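Local coordinates for bartonella effector protein (Bep) substrate of VirB T4SS (Bartonella clarridgeiae, PDB 4XI8) that belongs to the Fic family of AMP transferases and may transfer AMP from ATP to threonine or tyrosine hydroxyls, as one domain of a type IV-secreted effector, at residues Y40-A45 with R69-M74; E126-V131 with P198-F203. All coordinates share one frame; numbering follows the deposited sequence.

Contact 1: residues Y40-A45 with R69-M74; sequences YDLLQA and RLYEKM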
# COMPACT_ATOMS: atom_id res chain seq x y z
N TYR A 40 6.54 18.60 -0.49
CA TYR A 40 8.00 18.65 -0.39
C TYR A 40 8.45 19.41 0.85
O TYR A 40 9.34 18.96 1.57
CB TYR A 40 8.60 19.27 -1.65
CG TYR A 40 10.11 19.39 -1.61
CD1 TYR A 40 10.92 18.28 -1.83
CD2 TYR A 40 10.73 20.61 -1.35
CE1 TYR A 40 12.30 18.38 -1.79
CE2 TYR A 40 12.11 20.71 -1.30
CZ TYR A 40 12.88 19.60 -1.53
OH TYR A 40 14.26 19.70 -1.49
N ASP A 41 7.83 20.57 1.08
CA ASP A 41 8.17 21.39 2.24
C ASP A 41 7.70 20.72 3.53
O ASP A 41 8.33 20.87 4.58
CB ASP A 41 7.54 22.78 2.12
CG ASP A 41 8.24 23.65 1.10
OD1 ASP A 41 9.35 23.28 0.66
OD2 ASP A 41 7.68 24.70 0.73
N LEU A 42 6.59 20.00 3.45
CA LEU A 42 6.05 19.29 4.59
C LEU A 42 6.96 18.14 5.02
O LEU A 42 7.15 17.90 6.21
CB LEU A 42 4.65 18.75 4.27
CG LEU A 42 3.82 18.19 5.43
CD1 LEU A 42 3.51 19.28 6.44
CD2 LEU A 42 2.54 17.58 4.89
N LEU A 43 7.52 17.44 4.04
CA LEU A 43 8.43 16.33 4.32
C LEU A 43 9.74 16.82 4.92
O LEU A 43 10.30 16.18 5.81
CB LEU A 43 8.70 15.53 3.04
CG LEU A 43 9.64 14.33 3.18
CD1 LEU A 43 9.12 13.37 4.24
CD2 LEU A 43 9.83 13.63 1.85
N GLN A 44 10.21 17.96 4.44
CA GLN A 44 11.43 18.56 4.96
C GLN A 44 11.24 19.00 6.40
O GLN A 44 12.12 18.84 7.24
CB GLN A 44 11.85 19.76 4.10
CG GLN A 44 13.08 20.50 4.60
CD GLN A 44 14.36 19.70 4.44
OE1 GLN A 44 14.40 18.73 3.68
NE2 GLN A 44 15.40 20.10 5.15
N ALA A 45 10.06 19.55 6.68
CA ALA A 45 9.73 20.03 8.02
C ALA A 45 9.64 18.88 9.03
O ALA A 45 10.09 19.02 10.17
CB ALA A 45 8.42 20.80 7.99
N ARG A 69 6.00 24.93 12.23
CA ARG A 69 7.18 24.35 11.61
C ARG A 69 6.85 23.62 10.31
O ARG A 69 7.66 23.58 9.39
CB ARG A 69 7.87 23.39 12.59
CG ARG A 69 9.34 23.13 12.27
CD ARG A 69 10.14 24.42 12.26
NE ARG A 69 10.27 25.01 13.59
CZ ARG A 69 10.95 26.12 13.85
NH1 ARG A 69 11.57 26.76 12.88
NH2 ARG A 69 11.01 26.58 15.09
N LEU A 70 5.65 23.06 10.24
CA LEU A 70 5.23 22.30 9.07
C LEU A 70 4.82 23.18 7.90
O LEU A 70 5.08 22.84 6.74
CB LEU A 70 4.06 21.37 9.43
CG LEU A 70 4.38 20.13 10.28
CD1 LEU A 70 3.14 19.29 10.48
CD2 LEU A 70 5.49 19.31 9.64
N TYR A 71 4.19 24.32 8.18
CA TYR A 71 3.61 25.13 7.12
C TYR A 71 4.10 26.58 7.08
O TYR A 71 3.48 27.42 6.42
CB TYR A 71 2.08 25.14 7.24
CG TYR A 71 1.44 23.77 7.16
CD1 TYR A 71 1.19 23.17 5.93
CD2 TYR A 71 1.09 23.07 8.31
CE1 TYR A 71 0.60 21.92 5.85
CE2 TYR A 71 0.51 21.82 8.24
CZ TYR A 71 0.27 21.25 7.01
OH TYR A 71 -0.31 20.00 6.94
N GLU A 72 5.21 26.89 7.75
CA GLU A 72 5.69 28.27 7.79
C GLU A 72 6.24 28.72 6.44
O GLU A 72 6.23 29.91 6.12
CB GLU A 72 6.75 28.46 8.88
CG GLU A 72 8.09 27.80 8.60
CD GLU A 72 9.06 27.97 9.75
OE1 GLU A 72 10.11 27.29 9.75
OE2 GLU A 72 8.78 28.78 10.65
N LYS A 73 6.72 27.77 5.65
CA LYS A 73 7.24 28.06 4.32
C LYS A 73 6.10 28.07 3.31
O LYS A 73 6.27 28.50 2.17
CB LYS A 73 8.31 27.05 3.91
CG LYS A 73 9.72 27.43 4.33
CD LYS A 73 10.74 26.46 3.77
CE LYS A 73 11.73 27.15 2.85
NZ LYS A 73 11.04 27.82 1.71
N MET A 74 4.94 27.59 3.74
CA MET A 74 3.80 27.41 2.86
C MET A 74 2.73 28.48 3.05
O MET A 74 2.32 29.13 2.09
CB MET A 74 3.19 26.02 3.09
CG MET A 74 2.31 25.51 1.98
SD MET A 74 3.25 25.13 0.49
CE MET A 74 2.50 26.29 -0.65
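Segment 40-45 is regular helix within helix 32-51, while 69-74 starts in helix 60-71 and runs on into a turn carrying a Met-74 N to Tyr-71 O hydrogen bond. The two chains run in opposite senses and converge at Ala-45, whose CA lies 5.1 Å from the CA of Leu-70. Toward the other end they part, with the CA atoms of Asp-41 and Lys-73 7.0 Å apart. The small side chain of Ala-45 suits this close approach: its CB meets Leu-70 CD2 at 3.7 Å and also lies against the carbonyl oxygen of Arg-69. Leu-42 makes its contacts through one methyl, CD1. With CG anti to the backbone N (chi1 -169°), the side chain comes in at a slant, so that CD1 reaches Leu-70 CB at 3.7 Å and also meets Leu-70 CD2. The same methyl lies over one face of the Tyr-71 ring, a CH-pi contact 4.2 Å from the centroid and 27° off the ring normal. No hydrogen bond joins the segments. At the wider end Asp-41 OD2 touches Lys-73 CB at 4.0 Å. Lys-73 NZ stays 4.7 Å from Asp-41 OD2, too far for a salt bridge, though the opposite charges may still attract weakly. Asp-41 OD2 is hydrogen-bonded to Tyr-27 OH, which also makes a weak hydrogen bond with Lys-73 NZ. Behind the leucines, helix 148-162 closes the core through Tyr-150, Val-151 and Ile-154. In this all-helical Fic domain, the end of helix 60-71 and the following turn thus pack against helix 32-51.

Contact 2: residues E126-V131 with P198-F203; sequences EFIHEV and PMLHLF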
# COMPACT_ATOMS: atom_id res chain seq x y z
N GLU A 126 -4.54 2.73 30.85
CA GLU A 126 -4.84 4.10 31.25
C GLU A 126 -4.44 5.08 30.16
O GLU A 126 -5.12 6.08 29.93
CB GLU A 126 -4.13 4.46 32.56
CG GLU A 126 -4.82 3.96 33.81
CD GLU A 126 -4.08 4.36 35.07
OE1 GLU A 126 -3.12 3.65 35.45
OE2 GLU A 126 -4.44 5.39 35.67
N PHE A 127 -3.32 4.80 29.51
CA PHE A 127 -2.80 5.65 28.45
C PHE A 127 -3.77 5.74 27.28
O PHE A 127 -3.97 6.81 26.71
CB PHE A 127 -1.44 5.13 27.97
CG PHE A 127 -0.82 5.95 26.89
CD1 PHE A 127 -0.17 7.13 27.19
CD2 PHE A 127 -0.89 5.55 25.57
CE1 PHE A 127 0.41 7.90 26.19
CE2 PHE A 127 -0.32 6.31 24.56
CZ PHE A 127 0.33 7.48 24.88
N ILE A 128 -4.37 4.60 26.93
CA ILE A 128 -5.32 4.54 25.82
C ILE A 128 -6.56 5.39 26.08
O ILE A 128 -7.00 6.14 25.20
CB ILE A 128 -5.75 3.08 25.55
CG1 ILE A 128 -4.55 2.25 25.09
CG2 ILE A 128 -6.86 3.04 24.50
CD1 ILE A 128 -4.81 0.77 25.08
N HIS A 129 -7.12 5.28 27.28
CA HIS A 129 -8.33 6.03 27.63
C HIS A 129 -8.06 7.53 27.73
O HIS A 129 -8.98 8.33 27.56
CB HIS A 129 -8.91 5.52 28.95
CG HIS A 129 -9.66 4.23 28.82
ND1 HIS A 129 -9.03 3.03 28.57
CD2 HIS A 129 -10.98 3.95 28.92
CE1 HIS A 129 -9.94 2.07 28.51
NE2 HIS A 129 -11.13 2.60 28.72
N GLU A 130 -6.81 7.90 27.98
CA GLU A 130 -6.46 9.30 28.12
C GLU A 130 -6.17 9.94 26.77
O GLU A 130 -6.56 11.08 26.52
CB GLU A 130 -5.25 9.46 29.04
CG GLU A 130 -5.54 9.23 30.52
CD GLU A 130 -6.41 10.32 31.12
OE1 GLU A 130 -6.51 11.41 30.52
OE2 GLU A 130 -6.99 10.09 32.20
N VAL A 131 -5.49 9.20 25.90
CA VAL A 131 -5.16 9.71 24.58
C VAL A 131 -6.40 9.79 23.69
O VAL A 131 -6.59 10.76 22.96
CB VAL A 131 -4.09 8.83 23.89
CG1 VAL A 131 -3.94 9.19 22.42
CG2 VAL A 131 -2.76 8.97 24.61
N PRO A 198 -15.09 2.55 19.39
CA PRO A 198 -14.21 2.34 18.23
C PRO A 198 -12.86 3.04 18.37
O PRO A 198 -11.86 2.53 17.87
CB PRO A 198 -15.02 2.95 17.07
CG PRO A 198 -16.43 2.87 17.52
CD PRO A 198 -16.38 3.14 18.99
N MET A 199 -12.84 4.19 19.03
CA MET A 199 -11.59 4.92 19.26
C MET A 199 -10.67 4.17 20.21
O MET A 199 -9.45 4.12 20.00
CB MET A 199 -11.87 6.32 19.80
CG MET A 199 -11.86 7.39 18.74
SD MET A 199 -10.24 7.52 17.95
CE MET A 199 -10.61 8.67 16.63
N LEU A 200 -11.25 3.58 21.25
CA LEU A 200 -10.49 2.78 22.20
C LEU A 200 -9.86 1.57 21.50
O LEU A 200 -8.70 1.24 21.75
CB LEU A 200 -11.38 2.32 23.35
CG LEU A 200 -11.89 3.41 24.29
CD1 LEU A 200 -12.84 2.82 25.33
CD2 LEU A 200 -10.74 4.13 24.97
N HIS A 201 -10.63 0.93 20.64
CA HIS A 201 -10.15 -0.21 19.87
C HIS A 201 -9.00 0.17 18.94
O HIS A 201 -8.07 -0.61 18.75
CB HIS A 201 -11.29 -0.82 19.05
CG HIS A 201 -12.32 -1.53 19.88
ND1 HIS A 201 -13.46 -2.08 19.34
CD2 HIS A 201 -12.37 -1.79 21.21
CE1 HIS A 201 -14.18 -2.64 20.30
NE2 HIS A 201 -13.54 -2.48 21.44
N LEU A 202 -9.08 1.37 18.38
CA LEU A 202 -8.05 1.85 17.46
C LEU A 202 -6.71 1.99 18.18
O LEU A 202 -5.73 1.36 17.80
CB LEU A 202 -8.47 3.19 16.85
CG LEU A 202 -7.69 3.74 15.64
CD1 LEU A 202 -8.61 4.58 14.77
CD2 LEU A 202 -6.48 4.56 16.07
N PHE A 203 -6.69 2.81 19.23
CA PHE A 203 -5.46 3.08 19.97
C PHE A 203 -4.90 1.84 20.66
O PHE A 203 -3.70 1.74 20.90
CB PHE A 203 -5.70 4.20 20.98
CG PHE A 203 -5.69 5.57 20.37
CD1 PHE A 203 -4.51 6.15 19.92
CD2 PHE A 203 -6.87 6.28 20.21
CE1 PHE A 203 -4.51 7.40 19.35
CE2 PHE A 203 -6.87 7.54 19.64
CZ PHE A 203 -5.69 8.10 19.21
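Segment 198-203, on helix 197-206, crosses 126-131, on helix 124-140, at 128° between N-to-C directions, the axes of these short segments approaching to 9.3 Å. At its start, Pro-198 and Met-199 lean on helix 174-183, and Met-199 also packs farther along helix 124-140, on Phe-135 and Ile-136. Leu-200 is the first residue to meet 126-131. Its CD2 sits almost squarely over one face of the His-129 imidazole, 3.9 Å from the centroid and 6° off the normal, while its CD1 lies 3.8 Å from His-129 NE2. That histidine is poorly ordered, although its ND1 is hydrogen-bonded to Lys-125 O one turn back. Ile-128 CG2, anti to its backbone N, lies 4.1 Å from Leu-200 CD2. His-201 points away from 126-131 and stacks on Tyr-40 of the third subunit. Phe-203 is buried and points toward 126-131: its CA is 6.0 Å from that of Ile-128, and its CB touches Ile-128 CG2 at 3.9 Å. Its ring receives Val-131 CG1, set anti to the backbone N (chi1 169°), over one face, displaced toward the rim and closest to Phe-203 CE1 at 3.6 Å. Phe-135 meets the same ring edge-to-face. Without a hydrogen bond across it, and built of apolar and CH-pi contacts, this oblique helix crossing packs helix 197-206 on the helix leading into the loop that occupies the place of the Fic motif.

The contacts lie on opposite sides of the chain's centre, their own centres 29 Å apart and their nearest atoms about 17 Å apart, so they do not touch, and they hold different helix pairs. Each is mostly buried with a more exposed margin: contact 1 ends in the acidic and basic side chains of Asp-41 and Lys-73, contact 2 in the His-129 imidazole. Both use methyl groups over ring faces, but only contact 2 covers two rings. Helix 148-162 bears on both, through Leu-42, Leu-70 and Tyr-71 in one and Val-131 in the other. Both regions also face neighbouring subunits of the assembly.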